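Local coordinates for general Secretion Pathway Protein (Vibrio vulnificus, PDB 4G54) that is a periplasmic domain of the EpsAB fusion protein of the type II secretion system and probably binds peptidoglycan, at residues R135-R139 with I190-L196; L138-G144 with T166-A170. Residues are numbered along the deposited sequence.

Coming off strand 125-131, the chain runs through the loop 135-144 before helix 145-158, and both contacts start in that loop, sharing Leu138 and Arg139. Contact 2 closes first: past helix 145-158 the chain returns as 166-170, just ahead of helix 170-182, and pairs with 138-144. Contact 1 closes the longer loop, beyond helix 170-182, where 190-196 leads into helix 193-202 and pairs with 135-139. The loop of contact 2 thus lies within the span of contact 1. The contacts, centres about 12 Å apart, touch where Ala191 CB packs 4.3 Å from Phe168 CE2. Together they pin the lead-ins of helices 170-182 and 193-202 to the one segment that runs into helix 145-158.

Contact 1: R135-R139 with I190-L196; sequences RETLR and IAGQRTL
In this peptidoglycan-binding-like helical domain, the extended entry segment 135-139 lies antiparallel to 190-192, the lead-in to helix 193-202. A single hydrogen-bonded bridge pairs Leu138 with Ala191 (CA to CA 5.1 Å): Leu138 N gives to Ala191 O and Ala191 N gives to Leu138 O, each 2.9 Å. Thr137 faces Gly192 and Arg139 faces Ile190. Ala191, with phi/psi of -88/81, centres an inverse gamma turn, closed by a weak bond from Gly192 N to Ile190 O (3.0 Å); Gly192 then takes the N-cap position, and its O accepts from Leu196 N at 2.9 Å.

Leu138 (m,t) is buried, its CB directed sideways and 4.1 Å from Ala191 CB, its CG 4.4 Å from Leu196 CD1. Leu196, also m,t, points toward the entry segment, and its CD1 reaches Glu136 O at 3.3 Å. Leu150 of helix 145-158 touches Leu138, Ala191 and Leu196, so this apolar cluster joins the bridge to the helical core. A more exposed layer is built by Thr137, Ile190 and Arg139. Thr137, chi1 m, sets CG2 3.7 Å from Ile190 CG2 and OG1 3.6 Å from Gly192 CA. Ile190 is m,t; Arg139 starts p,t,p, folding its guanidinium back so that Ile190 CG2 lies over one face and Arg139 NH1 stands 3.8 Å from Ile190 CD1.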
ATOM      1  N   ARG A 135      -7.758 -10.759   7.508  1.00 16.72           N
ATOM      2  CA  ARG A 135      -7.761  -9.999   8.774  1.00 17.39           C
ATOM      3  C   ARG A 135      -8.042 -10.915   9.937  1.00 16.04           C
ATOM      4  O   ARG A 135      -8.273 -10.404  11.049  1.00 17.57           O
ATOM      5  CB  ARG A 135      -8.912  -8.958   8.768  1.00 20.04           C
ATOM      6  CG  ARG A 135      -8.763  -7.953   7.596  1.00 25.67           C
ATOM      7  CD  ARG A 135      -8.410  -6.650   8.036  1.00 28.16           C
ATOM      8  NE  ARG A 135      -8.420  -5.695   6.912  1.00 22.20           N
ATOM      9  CZ  ARG A 135      -8.872  -4.476   7.004  1.00 21.92           C
ATOM     10  NH1 ARG A 135      -9.398  -4.056   8.171  1.00 23.79           N
ATOM     11  NH2 ARG A 135      -8.760  -3.639   5.926  1.00 19.57           N
ATOM     12  N   GLU A 136      -8.057 -12.232   9.689  1.00 15.23           N
ATOM     13  CA  GLU A 136      -8.234 -13.221  10.768  1.00 15.46           C
ATOM     14  C   GLU A 136      -7.171 -14.316  10.716  1.00 15.93           C
ATOM     15  O   GLU A 136      -6.645 -14.653   9.615  1.00 15.98           O
ATOM     16  CB  GLU A 136      -9.602 -13.908  10.621  1.00 17.09           C
ATOM     17  CG  GLU A 136     -10.654 -12.863  10.833  1.00 22.45           C
ATOM     18  CD  GLU A 136     -12.082 -13.381  10.678  1.00 32.55           C
ATOM     19  OE1 GLU A 136     -12.431 -14.450  11.211  1.00 38.18           O
ATOM     20  OE2 GLU A 136     -12.925 -12.595  10.149  1.00 36.32           O
ATOM     21  N   THR A 137      -6.863 -14.897  11.882  1.00 14.86           N
ATOM     22  CA  THR A 137      -5.801 -15.870  11.874  1.00 14.38           C
ATOM     23  C   THR A 137      -6.116 -17.112  11.077  1.00 14.68           C
ATOM     24  O   THR A 137      -7.223 -17.667  11.216  1.00 16.84           O
ATOM     25  CB  THR A 137      -5.513 -16.230  13.357  1.00 14.80           C
ATOM     26  OG1 THR A 137      -5.021 -15.020  13.972  1.00 16.57           O
ATOM     27  CG2 THR A 137      -4.494 -17.322  13.478  1.00 15.47           C
ATOM     28  N   LEU A 138      -5.108 -17.503  10.273  1.00 15.28           N
ATOM     29  CA  LEU A 138      -5.238 -18.743   9.473  1.00 14.39           C
ATOM     30  C   LEU A 138      -4.225 -19.782  10.001  1.00 16.00           C
ATOM     31  O   LEU A 138      -3.059 -19.433  10.270  1.00 15.39           O
ATOM     32  CB  LEU A 138      -4.961 -18.398   7.998  1.00 17.33           C
ATOM     33  CG  LEU A 138      -5.965 -17.296   7.486  1.00 15.18           C
ATOM     34  CD1 LEU A 138      -5.484 -17.037   6.116  1.00 16.57           C
ATOM     35  CD2 LEU A 138      -7.448 -17.754   7.379  1.00 19.84           C
ATOM     36  N   ARG A 139      -4.637 -21.042  10.134  1.00 16.61           N
ATOM     37  CA  ARG A 139      -3.765 -22.061  10.677  1.00 16.91           C
ATOM     38  C   ARG A 139      -4.061 -23.386  10.024  1.00 16.90           C
ATOM     39  O   ARG A 139      -5.113 -23.577   9.363  1.00 17.78           O
ATOM     40  CB  ARG A 139      -3.860 -22.160  12.174  1.00 20.68           C
ATOM     41  CG  ARG A 139      -5.211 -22.701  12.583  1.00 22.62           C
ATOM     42  CD  ARG A 139      -5.488 -22.769  14.100  1.00 25.01           C
ATOM     43  NE  ARG A 139      -5.690 -21.429  14.677  1.00 25.38           N
ATOM     44  CZ  ARG A 139      -4.857 -20.860  15.546  1.00 32.05           C
ATOM     45  NH1 ARG A 139      -3.669 -21.440  15.869  1.00 30.13           N
ATOM     46  NH2 ARG A 139      -5.170 -19.650  16.034  1.00 35.63           N
ATOM     47  N   ILE A 190       1.953 -20.370  12.029  1.00 14.98           N
ATOM     48  CA  ILE A 190       0.537 -19.907  12.108  1.00 15.13           C
ATOM     49  C   ILE A 190       0.486 -18.502  11.460  1.00 14.69           C
ATOM     50  O   ILE A 190       1.304 -17.593  11.817  1.00 16.56           O
ATOM     51  CB  ILE A 190       0.114 -19.767  13.535  1.00 16.41           C
ATOM     52  CG1 ILE A 190       0.048 -21.178  14.066  1.00 17.95           C
ATOM     53  CG2 ILE A 190      -1.298 -19.118  13.650  1.00 16.46           C
ATOM     54  CD1 ILE A 190       0.092 -21.306  15.644  1.00 21.50           C
ATOM     55  N   ALA A 191      -0.436 -18.264  10.488  1.00 17.12           N
ATOM     56  CA  ALA A 191      -0.493 -16.956   9.875  1.00 15.80           C
ATOM     57  C   ALA A 191      -1.442 -16.061  10.709  1.00 15.75           C
ATOM     58  O   ALA A 191      -2.649 -15.928  10.479  1.00 15.90           O
ATOM     59  CB  ALA A 191      -1.044 -17.101   8.380  1.00 15.80           C
ATOM     60  N   GLY A 192      -0.859 -15.532  11.796  1.00 14.45           N
ATOM     61  CA  GLY A 192      -1.611 -14.688  12.761  1.00 14.86           C
ATOM     62  C   GLY A 192      -1.412 -13.217  12.463  1.00 15.30           C
ATOM     63  O   GLY A 192      -1.014 -12.856  11.362  1.00 14.15           O
ATOM     64  N   GLN A 193      -1.749 -12.343  13.427  1.00 14.66           N
ATOM     65  CA  GLN A 193      -1.769 -10.945  13.117  1.00 12.33           C
ATOM     66  C   GLN A 193      -0.403 -10.451  12.648  1.00 13.04           C
ATOM     67  O   GLN A 193      -0.428  -9.718  11.636  1.00 14.65           O
ATOM     68  CB  GLN A 193      -2.124 -10.274  14.466  1.00 15.01           C
ATOM     69  CG  GLN A 193      -2.301  -8.727  14.301  1.00 14.24           C
ATOM     70  CD  GLN A 193      -0.968  -7.939  14.327  1.00 15.77           C
ATOM     71  OE1 GLN A 193      -0.767  -6.946  13.545  1.00 20.56           O
ATOM     72  NE2 GLN A 193      -0.086  -8.369  15.163  1.00 13.25           N
ATOM     73  N   ARG A 194       0.693 -10.755  13.364  1.00 14.17           N
ATOM     74  CA  ARG A 194       1.965 -10.082  12.983  1.00 13.33           C
ATOM     75  C   ARG A 194       2.382 -10.575  11.545  1.00 14.29           C
ATOM     76  O   ARG A 194       2.827  -9.763  10.725  1.00 14.47           O
ATOM     77  CB  ARG A 194       3.032 -10.411  13.975  1.00 14.67           C
ATOM     78  CG  ARG A 194       4.237  -9.522  13.688  1.00 14.86           C
ATOM     79  CD  ARG A 194       5.371  -9.968  14.628  1.00 18.49           C
ATOM     80  NE  ARG A 194       6.421  -8.918  14.477  1.00 22.08           N
ATOM     81  CZ  ARG A 194       7.680  -9.033  14.911  1.00 20.91           C
ATOM     82  NH1 ARG A 194       8.531  -7.981  14.764  1.00 26.40           N
ATOM     83  NH2 ARG A 194       8.100 -10.110  15.503  1.00 21.74           N
ATOM     84  N   THR A 195       2.158 -11.866  11.281  1.00 14.02           N
ATOM     85  CA  THR A 195       2.613 -12.484  10.038  1.00 12.55           C
ATOM     86  C   THR A 195       1.746 -11.978   8.884  1.00 13.48           C
ATOM     87  O   THR A 195       2.292 -11.555   7.838  1.00 13.96           O
ATOM     88  CB  THR A 195       2.440 -13.972  10.148  1.00 13.58           C
ATOM     89  OG1 THR A 195       3.323 -14.396  11.240  1.00 16.51           O
ATOM     90  CG2 THR A 195       2.859 -14.717   8.867  1.00 13.99           C
ATOM     91  N   LEU A 196       0.420 -12.002   9.043  1.00 13.89           N
ATOM     92  CA  LEU A 196      -0.465 -11.490   7.923  1.00 14.38           C
ATOM     93  C   LEU A 196      -0.346  -9.956   7.761  1.00 14.22           C
ATOM     94  O   LEU A 196      -0.433  -9.486   6.594  1.00 14.71           O
ATOM     95  CB  LEU A 196      -1.904 -11.869   8.202  1.00 12.87           C
ATOM     96  CG  LEU A 196      -2.204 -13.395   8.019  1.00 14.18           C
ATOM     97  CD1 LEU A 196      -3.693 -13.691   8.427  1.00 14.74           C
ATOM     98  CD2 LEU A 196      -1.974 -13.855   6.547  1.00 15.61           C
TER

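Contact 2: L138-G144 with T166-A170; sequences LRLGMHG and TQFNA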
ATOM      1  N   LEU A 138      -5.108 -17.503  10.273  1.00 15.28           N
ATOM      2  CA  LEU A 138      -5.238 -18.743   9.473  1.00 14.39           C
ATOM      3  C   LEU A 138      -4.225 -19.782  10.001  1.00 16.00           C
ATOM      4  O   LEU A 138      -3.059 -19.433  10.270  1.00 15.39           O
ATOM      5  CB  LEU A 138      -4.961 -18.398   7.998  1.00 17.33           C
ATOM      6  CG  LEU A 138      -5.965 -17.296   7.486  1.00 15.18           C
ATOM      7  CD1 LEU A 138      -5.484 -17.037   6.116  1.00 16.57           C
ATOM      8  CD2 LEU A 138      -7.448 -17.754   7.379  1.00 19.84           C
ATOM      9  N   ARG A 139      -4.637 -21.042  10.134  1.00 16.61           N
ATOM     10  CA  ARG A 139      -3.765 -22.061  10.677  1.00 16.91           C
ATOM     11  C   ARG A 139      -4.061 -23.386  10.024  1.00 16.90           C
ATOM     12  O   ARG A 139      -5.113 -23.577   9.363  1.00 17.78           O
ATOM     13  CB  ARG A 139      -3.860 -22.160  12.174  1.00 20.68           C
ATOM     14  CG  ARG A 139      -5.211 -22.701  12.583  1.00 22.62           C
ATOM     15  CD  ARG A 139      -5.488 -22.769  14.100  1.00 25.01           C
ATOM     16  NE  ARG A 139      -5.690 -21.429  14.677  1.00 25.38           N
ATOM     17  CZ  ARG A 139      -4.857 -20.860  15.546  1.00 32.05           C
ATOM     18  NH1 ARG A 139      -3.669 -21.440  15.869  1.00 30.13           N
ATOM     19  NH2 ARG A 139      -5.170 -19.650  16.034  1.00 35.63           N
ATOM     20  N   LEU A 140      -3.104 -24.289  10.231  1.00 18.03           N
ATOM     21  CA  LEU A 140      -3.212 -25.638   9.714  1.00 17.57           C
ATOM     22  C   LEU A 140      -4.599 -26.223   9.954  1.00 19.96           C
ATOM     23  O   LEU A 140      -5.083 -26.232  11.091  1.00 20.42           O
ATOM     24  CB  LEU A 140      -2.174 -26.520  10.473  1.00 18.75           C
ATOM     25  CG  LEU A 140      -2.074 -27.973   9.974  1.00 21.60           C
ATOM     26  CD1 LEU A 140      -1.284 -27.998   8.619  1.00 21.27           C
ATOM     27  CD2 LEU A 140      -1.282 -28.727  11.072  1.00 27.59           C
ATOM     28  N   GLY A 141      -5.130 -26.788   8.883  1.00 21.17           N
ATOM     29  CA  GLY A 141      -6.452 -27.464   8.940  1.00 22.12           C
ATOM     30  C   GLY A 141      -7.561 -26.630   8.387  1.00 24.43           C
ATOM     31  O   GLY A 141      -8.629 -27.140   8.017  1.00 25.82           O
ATOM     32  N   MET A 142      -7.357 -25.337   8.312  1.00 21.54           N
ATOM     33  CA  MET A 142      -8.397 -24.473   7.806  1.00 19.72           C
ATOM     34  C   MET A 142      -8.462 -24.536   6.257  1.00 20.79           C
ATOM     35  O   MET A 142      -7.511 -24.932   5.587  1.00 21.46           O
ATOM     36  CB  MET A 142      -8.205 -22.989   8.245  1.00 20.57           C
ATOM     37  CG  MET A 142      -8.389 -22.855   9.757  1.00 19.54           C
ATOM     38  SD  MET A 142      -8.099 -21.152  10.326  1.00 21.81           S
ATOM     39  CE  MET A 142      -9.555 -20.319   9.709  1.00 26.72           C
ATOM     40  N   HIS A 143      -9.594 -24.130   5.692  1.00 24.57           N
ATOM     41  CA  HIS A 143      -9.778 -24.187   4.245  1.00 24.37           C
ATOM     42  C   HIS A 143     -10.693 -23.110   3.744  1.00 24.73           C
ATOM     43  O   HIS A 143     -11.560 -22.647   4.513  1.00 27.84           O
ATOM     44  CB  HIS A 143     -10.265 -25.572   3.805  1.00 25.55           C
ATOM     45  CG  HIS A 143     -11.629 -25.890   4.281  1.00 31.92           C
ATOM     46  ND1 HIS A 143     -11.874 -26.375   5.556  1.00 40.50           N
ATOM     47  CD2 HIS A 143     -12.833 -25.731   3.695  1.00 35.62           C
ATOM     48  CE1 HIS A 143     -13.178 -26.565   5.703  1.00 39.64           C
ATOM     49  NE2 HIS A 143     -13.781 -26.161   4.600  1.00 42.28           N
ATOM     50  N   GLY A 144     -10.537 -22.698   2.493  1.00 23.07           N
ATOM     51  CA  GLY A 144     -11.429 -21.728   1.899  1.00 24.29           C
ATOM     52  C   GLY A 144     -10.721 -20.741   1.027  1.00 23.69           C
ATOM     53  O   GLY A 144      -9.492 -20.846   0.859  1.00 21.12           O
ATOM     54  N   THR A 166      -6.547 -24.845  -1.558  1.00 22.47           N
ATOM     55  CA  THR A 166      -7.580 -24.259  -0.790  1.00 24.16           C
ATOM     56  C   THR A 166      -7.478 -24.695   0.641  1.00 22.76           C
ATOM     57  O   THR A 166      -8.234 -24.229   1.496  1.00 23.28           O
ATOM     58  CB  THR A 166      -8.952 -24.872  -1.337  1.00 26.43           C
ATOM     59  OG1 THR A 166      -9.007 -24.526  -2.720  1.00 32.99           O
ATOM     60  CG2 THR A 166     -10.126 -24.237  -0.640  1.00 32.00           C
ATOM     61  N   GLN A 167      -6.552 -25.584   0.928  1.00 21.82           N
ATOM     62  CA  GLN A 167      -6.425 -26.185   2.285  1.00 23.22           C
ATOM     63  C   GLN A 167      -5.114 -25.734   2.880  1.00 18.58           C
ATOM     64  O   GLN A 167      -4.053 -25.813   2.236  1.00 22.15           O
ATOM     65  CB  GLN A 167      -6.401 -27.739   2.226  1.00 25.24           C
ATOM     66  CG  GLN A 167      -7.762 -28.297   1.945  1.00 36.03           C
ATOM     67  CD  GLN A 167      -8.485 -28.633   3.278  1.00 46.05           C
ATOM     68  OE1 GLN A 167      -7.860 -28.582   4.375  1.00 50.99           O
ATOM     69  NE2 GLN A 167      -9.798 -28.986   3.189  1.00 50.92           N
ATOM     70  N   PHE A 168      -5.154 -25.295   4.133  1.00 19.93           N
ATOM     71  CA  PHE A 168      -3.917 -24.902   4.834  1.00 17.61           C
ATOM     72  C   PHE A 168      -3.348 -26.247   5.306  1.00 20.55           C
ATOM     73  O   PHE A 168      -3.688 -26.789   6.367  1.00 21.39           O
ATOM     74  CB  PHE A 168      -4.267 -23.907   6.005  1.00 18.02           C
ATOM     75  CG  PHE A 168      -3.049 -23.211   6.629  1.00 16.00           C
ATOM     76  CD1 PHE A 168      -1.873 -23.889   6.922  1.00 19.21           C
ATOM     77  CD2 PHE A 168      -3.177 -21.855   6.962  1.00 17.32           C
ATOM     78  CE1 PHE A 168      -0.795 -23.168   7.525  1.00 18.38           C
ATOM     79  CE2 PHE A 168      -2.121 -21.144   7.516  1.00 17.16           C
ATOM     80  CZ  PHE A 168      -0.932 -21.790   7.888  1.00 17.59           C
ATOM     81  N   ASN A 169      -2.390 -26.724   4.506  1.00 18.61           N
ATOM     82  CA  ASN A 169      -1.780 -28.038   4.738  1.00 20.22           C
ATOM     83  C   ASN A 169      -0.377 -27.969   5.288  1.00 18.65           C
ATOM     84  O   ASN A 169       0.133 -26.874   5.592  1.00 18.43           O
ATOM     85  CB  ASN A 169      -1.884 -28.862   3.425  1.00 21.30           C
ATOM     86  CG  ASN A 169      -1.201 -28.170   2.269  1.00 23.29           C
ATOM     87  OD1 ASN A 169      -0.368 -27.294   2.458  1.00 21.69           O
ATOM     88  ND2 ASN A 169      -1.548 -28.587   1.035  1.00 25.38           N
ATOM     89  N   ALA A 170       0.308 -29.091   5.428  1.00 19.86           N
ATOM     90  CA  ALA A 170       1.628 -29.100   6.052  1.00 19.56           C
ATOM     91  C   ALA A 170       2.608 -28.303   5.226  1.00 18.90           C
ATOM     92  O   ALA A 170       3.471 -27.601   5.794  1.00 18.33           O
ATOM     93  CB  ALA A 170       2.094 -30.589   6.268  1.00 21.56           C
TER
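Leu138 opens the segment on the buried side, with its CB 4.0 Å from Phe168 CE2 and its O 3.4 Å from the same ring atom. At Arg139 the backbone passes across the aromatic ring: Arg139 C and Leu140 N lie over one face of Phe168, and Arg139 O is 3.4 Å from Phe168 CG. Arg139 also begins a type II beta turn that ends at Met142, closed by Met142 N to Arg139 O at 3.0 Å; Arg139 N also makes a weak hydrogen bond to Met142 SD (3.5 Å). Leu140 CB points away, yet the t,p rotamer brings CD1 back to 3.5 Å from Phe168 O and from Asn169 C. Gly141 has a positive phi of 101°, as suits the third position of this turn; its N donates to Phe168 O at 2.9 Å, almost linearly. Met142 O then accepts from Phe168 N at 2.8 Å, so Phe168 is held through both its backbone N and O. His143 bridges Gln167, with CA atoms 4.4 Å apart; His143 CA makes a CH...O contact to Thr166 O at 3.2 Å. Gly144 N gives the third backbone hydrogen bond, to that same Thr166 O, at 2.9 Å.

Behind this backbone, Phe168 enters the core against Ile147 and Leu150 of helix 145-158 and Met173 and Val176 of helix 170-182. Gly144 and Asn169 are N-caps of these two helices, and Asn169 OD1 accepts from Leu172 N. A type II beta turn and a single bridge thus pair the two helix lead-ins, consistent with the small helical fold of putative peptidoglycan-binding domains.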